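Local coordinates for hydrazine synthase subunit alpha (Candidatus Kuenenia stuttgartiensis, PDB 5C2V), which condenses hydroxylamine with ammonia to give hydrazine, the second half-reaction of the hydrazine synthase complex, using heme c as cofactor, at residues P45-Y49 against N307-G311; Y183-L187 against Y223-N228. One frame throughout, in Å; residues are numbered along the deposited sequence.

Interaction 1: P45-Y49 against N307-G311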
ATOM      1  N   PRO D  45      15.029 -26.410  -4.646  1.00 59.43           N
ATOM      2  CA  PRO D  45      14.729 -25.415  -3.611  1.00 63.69           C
ATOM      3  C   PRO D  45      14.548 -24.006  -4.168  1.00 58.35           C
ATOM      4  O   PRO D  45      15.326 -23.115  -3.828  1.00 72.33           O
ATOM      5  CB  PRO D  45      15.961 -25.483  -2.709  1.00 67.32           C
ATOM      6  CG  PRO D  45      17.068 -25.827  -3.645  1.00 57.96           C
ATOM      7  CD  PRO D  45      16.469 -26.719  -4.706  1.00 56.90           C
ATOM      8  N   TYR D  46      13.530 -23.806  -4.999  1.00 52.19           N
ATOM      9  CA  TYR D  46      13.297 -22.496  -5.599  1.00 65.05           C
ATOM     10  C   TYR D  46      12.741 -21.493  -4.591  1.00 68.43           C
ATOM     11  O   TYR D  46      12.684 -20.295  -4.866  1.00 78.98           O
ATOM     12  CB  TYR D  46      12.352 -22.610  -6.801  1.00 60.18           C
ATOM     13  CG  TYR D  46      11.049 -23.333  -6.529  1.00 69.00           C
ATOM     14  CD1 TYR D  46      10.017 -22.717  -5.832  1.00 74.17           C
ATOM     15  CD2 TYR D  46      10.844 -24.626  -6.994  1.00 66.04           C
ATOM     16  CE1 TYR D  46       8.825 -23.374  -5.590  1.00 66.59           C
ATOM     17  CE2 TYR D  46       9.654 -25.288  -6.759  1.00 68.83           C
ATOM     18  CZ  TYR D  46       8.649 -24.659  -6.057  1.00 63.59           C
ATOM     19  OH  TYR D  46       7.463 -25.316  -5.819  1.00 72.02           O
ATOM     20  N   GLN D  47      12.332 -21.982  -3.426  1.00 74.28           N
ATOM     21  CA  GLN D  47      11.782 -21.111  -2.395  1.00 68.89           C
ATOM     22  C   GLN D  47      12.887 -20.325  -1.692  1.00 72.57           C
ATOM     23  O   GLN D  47      12.625 -19.317  -1.037  1.00 79.25           O
ATOM     24  CB  GLN D  47      10.978 -21.921  -1.378  1.00 66.00           C
ATOM     25  CG  GLN D  47      11.820 -22.768  -0.442  1.00 71.16           C
ATOM     26  CD  GLN D  47      12.301 -24.063  -1.067  1.00 75.00           C
ATOM     27  OE1 GLN D  47      11.807 -24.484  -2.113  1.00 67.56           O
ATOM     28  NE2 GLN D  47      13.267 -24.707  -0.421  1.00 60.29           N
ATOM     29  N   ASN D  48      14.121 -20.804  -1.820  1.00 61.73           N
ATOM     30  CA  ASN D  48      15.283 -20.141  -1.231  1.00 71.83           C
ATOM     31  C   ASN D  48      16.037 -19.234  -2.209  1.00 76.17           C
ATOM     32  O   ASN D  48      17.111 -18.727  -1.884  1.00 70.22           O
ATOM     33  CB  ASN D  48      16.235 -21.181  -0.639  1.00 83.52           C
ATOM     34  CG  ASN D  48      15.760 -21.702   0.707  1.00 87.46           C
ATOM     35  OD1 ASN D  48      15.674 -22.910   0.925  1.00 85.30           O
ATOM     36  ND2 ASN D  48      15.444 -20.785   1.617  1.00 70.87           N
ATOM     37  N   TYR D  49      15.473 -19.054  -3.403  1.00 67.83           N
ATOM     38  CA  TYR D  49      16.048 -18.213  -4.458  1.00 55.23           C
ATOM     39  C   TYR D  49      16.435 -16.833  -3.921  1.00 64.93           C
ATOM     40  O   TYR D  49      15.723 -16.282  -3.085  1.00 74.05           O
ATOM     41  CB  TYR D  49      15.030 -18.063  -5.596  1.00 62.74           C
ATOM     42  CG  TYR D  49      15.591 -18.084  -7.000  1.00 75.38           C
ATOM     43  CD1 TYR D  49      15.674 -19.272  -7.715  1.00 71.06           C
ATOM     44  CD2 TYR D  49      16.001 -16.914  -7.626  1.00 64.83           C
ATOM     45  CE1 TYR D  49      16.172 -19.298  -9.003  1.00 71.55           C
ATOM     46  CE2 TYR D  49      16.502 -16.930  -8.914  1.00 68.85           C
ATOM     47  CZ  TYR D  49      16.584 -18.125  -9.598  1.00 68.10           C
ATOM     48  OH  TYR D  49      17.081 -18.146 -10.880  1.00 71.95           O
ATOM     49  N   ASN D 307      10.895 -14.587  -2.213  1.00 76.67           N
ATOM     50  CA  ASN D 307      11.997 -15.544  -2.200  1.00 49.96           C
ATOM     51  C   ASN D 307      11.843 -16.687  -3.207  1.00 54.07           C
ATOM     52  O   ASN D 307      12.684 -17.584  -3.262  1.00 64.84           O
ATOM     53  CB  ASN D 307      12.164 -16.122  -0.794  1.00 62.74           C
ATOM     54  CG  ASN D 307      13.619 -16.225  -0.376  1.00 89.33           C
ATOM     55  OD1 ASN D 307      14.452 -15.411  -0.777  1.00 86.73           O
ATOM     56  ND2 ASN D 307      13.933 -17.230   0.434  1.00 92.73           N
ATOM     57  N   TRP D 308      10.780 -16.651  -4.005  1.00 51.20           N
ATOM     58  CA  TRP D 308      10.490 -17.745  -4.933  1.00 68.62           C
ATOM     59  C   TRP D 308      11.096 -17.534  -6.320  1.00 64.60           C
ATOM     60  O   TRP D 308      11.140 -16.415  -6.829  1.00 67.16           O
ATOM     61  CB  TRP D 308       8.980 -17.948  -5.067  1.00 63.92           C
ATOM     62  CG  TRP D 308       8.395 -18.838  -4.016  1.00 65.58           C
ATOM     63  CD1 TRP D 308       8.863 -19.029  -2.748  1.00 63.17           C
ATOM     64  CD2 TRP D 308       7.239 -19.675  -4.147  1.00 66.55           C
ATOM     65  NE1 TRP D 308       8.065 -19.925  -2.079  1.00 57.06           N
ATOM     66  CE2 TRP D 308       7.061 -20.338  -2.917  1.00 58.94           C
ATOM     67  CE3 TRP D 308       6.336 -19.925  -5.185  1.00 49.33           C
ATOM     68  CZ2 TRP D 308       6.018 -21.233  -2.695  1.00 48.44           C
ATOM     69  CZ3 TRP D 308       5.301 -20.816  -4.963  1.00 68.67           C
ATOM     70  CH2 TRP D 308       5.150 -21.459  -3.728  1.00 72.63           C
ATOM     71  N   GLY D 309      11.559 -18.627  -6.921  1.00 68.67           N
ATOM     72  CA  GLY D 309      12.141 -18.590  -8.251  1.00 58.95           C
ATOM     73  C   GLY D 309      11.173 -19.049  -9.326  1.00 67.98           C
ATOM     74  O   GLY D 309      11.516 -19.089 -10.508  1.00 76.48           O
ATOM     75  N   VAL D 310       9.961 -19.403  -8.912  1.00 62.33           N
ATOM     76  CA  VAL D 310       8.904 -19.767  -9.850  1.00 49.17           C
ATOM     77  C   VAL D 310       7.715 -18.833  -9.659  1.00 53.90           C
ATOM     78  O   VAL D 310       7.572 -18.211  -8.608  1.00 68.98           O
ATOM     79  CB  VAL D 310       8.456 -21.231  -9.675  1.00 66.23           C
ATOM     80  CG1 VAL D 310       9.647 -22.169  -9.805  1.00 64.52           C
ATOM     81  CG2 VAL D 310       7.769 -21.423  -8.334  1.00 63.26           C
ATOM     82  N   GLY D 311       6.861 -18.737 -10.672  1.00 49.19           N
ATOM     83  CA  GLY D 311       5.795 -17.753 -10.666  1.00 39.80           C
ATOM     84  C   GLY D 311       5.174 -17.569 -12.036  1.00 57.85           C
ATOM     85  O   GLY D 311       5.155 -18.495 -12.847  1.00 61.45           O
TER

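Interaction 2: Y183-L187 against Y223-N228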
ATOM      1  N   TYR D 183      22.879 -16.187   3.547  1.00 62.38           N
ATOM      2  CA  TYR D 183      23.618 -15.896   2.326  1.00 54.96           C
ATOM      3  C   TYR D 183      23.503 -14.418   1.961  1.00 63.74           C
ATOM      4  O   TYR D 183      22.461 -13.807   2.186  1.00 79.71           O
ATOM      5  CB  TYR D 183      23.109 -16.767   1.172  1.00 54.37           C
ATOM      6  CG  TYR D 183      21.603 -16.764   1.015  1.00 65.39           C
ATOM      7  CD1 TYR D 183      20.972 -15.843   0.188  1.00 63.05           C
ATOM      8  CD2 TYR D 183      20.812 -17.688   1.690  1.00 65.85           C
ATOM      9  CE1 TYR D 183      19.596 -15.839   0.041  1.00 73.74           C
ATOM     10  CE2 TYR D 183      19.436 -17.692   1.548  1.00 59.94           C
ATOM     11  CZ  TYR D 183      18.834 -16.765   0.723  1.00 72.45           C
ATOM     12  OH  TYR D 183      17.464 -16.764   0.579  1.00 62.22           O
ATOM     13  N   ALA D 184      24.561 -13.842   1.399  1.00 65.67           N
ATOM     14  CA  ALA D 184      24.427 -12.561   0.711  1.00 55.43           C
ATOM     15  C   ALA D 184      25.171 -12.601  -0.620  1.00 58.88           C
ATOM     16  O   ALA D 184      26.400 -12.623  -0.655  1.00 51.84           O
ATOM     17  CB  ALA D 184      24.945 -11.427   1.581  1.00 48.90           C
ATOM     18  N   TYR D 185      24.415 -12.593  -1.713  1.00 61.51           N
ATOM     19  CA  TYR D 185      24.993 -12.653  -3.051  1.00 60.63           C
ATOM     20  C   TYR D 185      25.411 -11.300  -3.614  1.00 69.58           C
ATOM     21  O   TYR D 185      24.875 -10.258  -3.237  1.00 55.32           O
ATOM     22  CB  TYR D 185      24.022 -13.339  -4.009  1.00 54.00           C
ATOM     23  CG  TYR D 185      24.016 -14.840  -3.848  1.00 62.67           C
ATOM     24  CD1 TYR D 185      23.198 -15.455  -2.912  1.00 78.92           C
ATOM     25  CD2 TYR D 185      24.851 -15.642  -4.617  1.00 64.62           C
ATOM     26  CE1 TYR D 185      23.198 -16.825  -2.755  1.00 85.36           C
ATOM     27  CE2 TYR D 185      24.858 -17.014  -4.467  1.00 68.75           C
ATOM     28  CZ  TYR D 185      24.030 -17.602  -3.535  1.00 84.46           C
ATOM     29  OH  TYR D 185      24.032 -18.969  -3.382  1.00 74.67           O
ATOM     30  N   ASN D 186      26.378 -11.339  -4.524  1.00 72.95           N
ATOM     31  CA  ASN D 186      26.788 -10.168  -5.283  1.00 51.72           C
ATOM     32  C   ASN D 186      27.295 -10.587  -6.658  1.00 62.80           C
ATOM     33  O   ASN D 186      27.345 -11.777  -6.968  1.00 61.56           O
ATOM     34  CB  ASN D 186      27.858  -9.387  -4.526  1.00 47.95           C
ATOM     35  CG  ASN D 186      27.267  -8.377  -3.563  1.00 39.79           C
ATOM     36  OD1 ASN D 186      26.359  -7.626  -3.917  1.00 52.38           O
ATOM     37  ND2 ASN D 186      27.790  -8.342  -2.344  1.00 40.58           N
ATOM     38  N   LEU D 187      27.670  -9.615  -7.483  1.00 61.77           N
ATOM     39  CA  LEU D 187      28.152  -9.922  -8.825  1.00 53.84           C
ATOM     40  C   LEU D 187      29.672  -9.854  -8.910  1.00 60.35           C
ATOM     41  O   LEU D 187      30.302  -8.956  -8.352  1.00 53.93           O
ATOM     42  CB  LEU D 187      27.526  -8.978  -9.854  1.00 54.21           C
ATOM     43  CG  LEU D 187      26.026  -9.145 -10.109  1.00 59.19           C
ATOM     44  CD1 LEU D 187      25.578  -8.269 -11.269  1.00 55.62           C
ATOM     45  CD2 LEU D 187      25.680 -10.605 -10.370  1.00 47.52           C
ATOM     46  N   TYR D 223      28.482  -4.320  -4.486  1.00 54.07           N
ATOM     47  CA  TYR D 223      28.638  -4.384  -3.034  1.00 61.57           C
ATOM     48  C   TYR D 223      27.357  -4.434  -2.179  1.00 62.90           C
ATOM     49  O   TYR D 223      27.434  -4.309  -0.956  1.00 70.06           O
ATOM     50  CB  TYR D 223      29.555  -3.243  -2.611  1.00 60.23           C
ATOM     51  CG  TYR D 223      30.933  -3.515  -3.165  1.00 71.97           C
ATOM     52  CD1 TYR D 223      31.330  -2.993  -4.390  1.00 70.81           C
ATOM     53  CD2 TYR D 223      31.802  -4.374  -2.508  1.00 76.39           C
ATOM     54  CE1 TYR D 223      32.575  -3.277  -4.916  1.00 66.24           C
ATOM     55  CE2 TYR D 223      33.048  -4.662  -3.023  1.00 76.18           C
ATOM     56  CZ  TYR D 223      33.430  -4.113  -4.227  1.00 70.22           C
ATOM     57  OH  TYR D 223      34.673  -4.402  -4.741  1.00 70.31           O
ATOM     58  N   ASN D 224      26.198  -4.592  -2.817  1.00 62.78           N
ATOM     59  CA  ASN D 224      24.905  -4.639  -2.116  1.00 46.62           C
ATOM     60  C   ASN D 224      24.887  -5.596  -0.918  1.00 53.07           C
ATOM     61  O   ASN D 224      25.388  -6.718  -0.998  1.00 58.94           O
ATOM     62  CB  ASN D 224      23.797  -5.044  -3.097  1.00 41.46           C
ATOM     63  CG  ASN D 224      22.396  -4.859  -2.525  1.00 51.47           C
ATOM     64  OD1 ASN D 224      22.221  -4.551  -1.347  1.00 48.97           O
ATOM     65  ND2 ASN D 224      21.387  -5.065  -3.367  1.00 41.08           N
ATOM     66  N   LEU D 225      24.306  -5.134   0.188  1.00 50.44           N
ATOM     67  CA  LEU D 225      24.229  -5.922   1.418  1.00 48.51           C
ATOM     68  C   LEU D 225      23.194  -7.039   1.326  1.00 47.75           C
ATOM     69  O   LEU D 225      23.180  -7.954   2.150  1.00 44.08           O
ATOM     70  CB  LEU D 225      23.916  -5.021   2.615  1.00 49.26           C
ATOM     71  CG  LEU D 225      25.118  -4.302   3.231  1.00 46.69           C
ATOM     72  CD1 LEU D 225      24.698  -3.451   4.418  1.00 59.88           C
ATOM     73  CD2 LEU D 225      26.174  -5.311   3.646  1.00 53.01           C
ATOM     74  N   SER D 226      22.324  -6.956   0.325  1.00 48.73           N
ATOM     75  CA  SER D 226      21.421  -8.057   0.018  1.00 45.40           C
ATOM     76  C   SER D 226      21.807  -8.648  -1.330  1.00 50.23           C
ATOM     77  O   SER D 226      22.733  -8.169  -1.983  1.00 70.05           O
ATOM     78  CB  SER D 226      19.963  -7.596   0.016  1.00 71.12           C
ATOM     79  OG  SER D 226      19.487  -7.414   1.340  1.00 49.97           O
ATOM     80  N   SER D 227      21.091  -9.684  -1.749  1.00 43.79           N
ATOM     81  CA  SER D 227      21.513 -10.484  -2.893  1.00 60.44           C
ATOM     82  C   SER D 227      21.295  -9.816  -4.250  1.00 62.98           C
ATOM     83  O   SER D 227      20.193  -9.375  -4.572  1.00 55.12           O
ATOM     84  CB  SER D 227      20.791 -11.831  -2.874  1.00 48.63           C
ATOM     85  OG  SER D 227      21.167 -12.595  -1.741  1.00 66.50           O
ATOM     86  N   ASN D 228      22.367  -9.749  -5.033  1.00 63.73           N
ATOM     87  CA  ASN D 228      22.281  -9.427  -6.454  1.00 57.86           C
ATOM     88  C   ASN D 228      22.468 -10.707  -7.254  1.00 60.68           C
ATOM     89  O   ASN D 228      23.406 -11.465  -7.002  1.00 57.54           O
ATOM     90  CB  ASN D 228      23.329  -8.387  -6.854  1.00 69.27           C
ATOM     91  CG  ASN D 228      22.979  -6.993  -6.381  1.00 64.13           C
ATOM     92  OD1 ASN D 228      21.810  -6.666  -6.191  1.00 76.52           O
ATOM     93  ND2 ASN D 228      23.996  -6.158  -6.199  1.00 51.78           N
TER

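Interaction 1: P45-Y49 against N307-G311
Tyr46 turns the edge of its ring toward the face of the six-membered ring of Trp308 in a T-shaped pair, with ring centroids 5.5 Å apart and planes at 78°. One face of the same phenol carries a methyl group, Val310 CG2 lying 3.9 Å from the centroid of the Tyr46 ring in a CH-pi contact, so a single side chain engages two residues of the other loop. Alongside, the backbones meet: Gly309 N donates to Tyr46 O at 2.9 Å, and Trp308 CA approaches that oxygen at 3.4 Å as a CA-H...O contact. Gly309 CA lies over the Tyr49 ring, 4.0 Å from its centroid, where a CB on residue 309 would collide with Tyr49 CD1. Two loops, not two strands, thus interlock through aromatic and CH-pi packing and one main-chain hydrogen bond. The hydroxyl of Tyr49 continues to a hydrogen bond with Asp230, while Gln47 and Asn48 pack on Asp333 of the second copy of this subunit. In the propeller, 45-49 belongs to the connection between strands 31-37 and 58-63; the segment 307-311 belongs to the loop between strands 297-303 and 312-317, with Tyr46 and Val310 also resting on Arg338 of strand 336-342.

Interaction 2: Y183-L187 against Y223-N228
This is a buried, mainly polar contact in which the loop running into strand 186-191, and its first residues, meet the loop leading into strand 228-233, at the junction of two successive antiparallel sheets of the propeller domain. Its centre is Tyr185, whose backbone is bound through both N and O. Tyr185 N donates to Ser227 OG at 3.2 Å in a nearly straight bond, and Asn228 N donates to Tyr185 O at 3.1 Å; Ser227 CA adds a CA-H...O approach of 3.4 Å to Tyr185 O. One residue on, Asn186 ND2 reaches Asn224 O at 3.2 Å. The loop holds its own shape through Asn224: its OD1 accepts from Ser226 N at 2.9 Å, forming an Asx turn, and its ND2 donates to Asn228 OD1 at 3.3 Å. Beyond the pair, Asn228 OD1 also bonds to Ser243, the Tyr185 hydroxyl bonds to His51, and Asn186 pairs through its backbone with Gly170 of strand 154-171. Apolar packing is slight, with Leu187 CG 4.3 Å from Asn228 CB. Ser227 OG and Asn186 ND2 each serve a main-chain group across the gap, consistent with a junction held mainly by directional bonds, and several buried polar groups find partners within the chain.

How the interactions relate
The two contacts adjoin through one side chain, Tyr183. It belongs to interaction 2, but its hydroxyl extends into interaction 1, where Tyr183 OH lies 3.2 Å from Asn48 O, a probable hydrogen bond. Packing alone brings Tyr183 OH to 3.6 Å from Asn307 ND2. The centres are about 16 Å apart, and along the chain interaction 2 is nested within the span closed by interaction 1. Neither contact is part of a ligand or metal site. The Asn224 side chain of interaction 2 is about 9 Å from a heme c and about 13 Å from the zinc ion; the Tyr46 side chain of interaction 1 lies about 12 Å from a calcium ion.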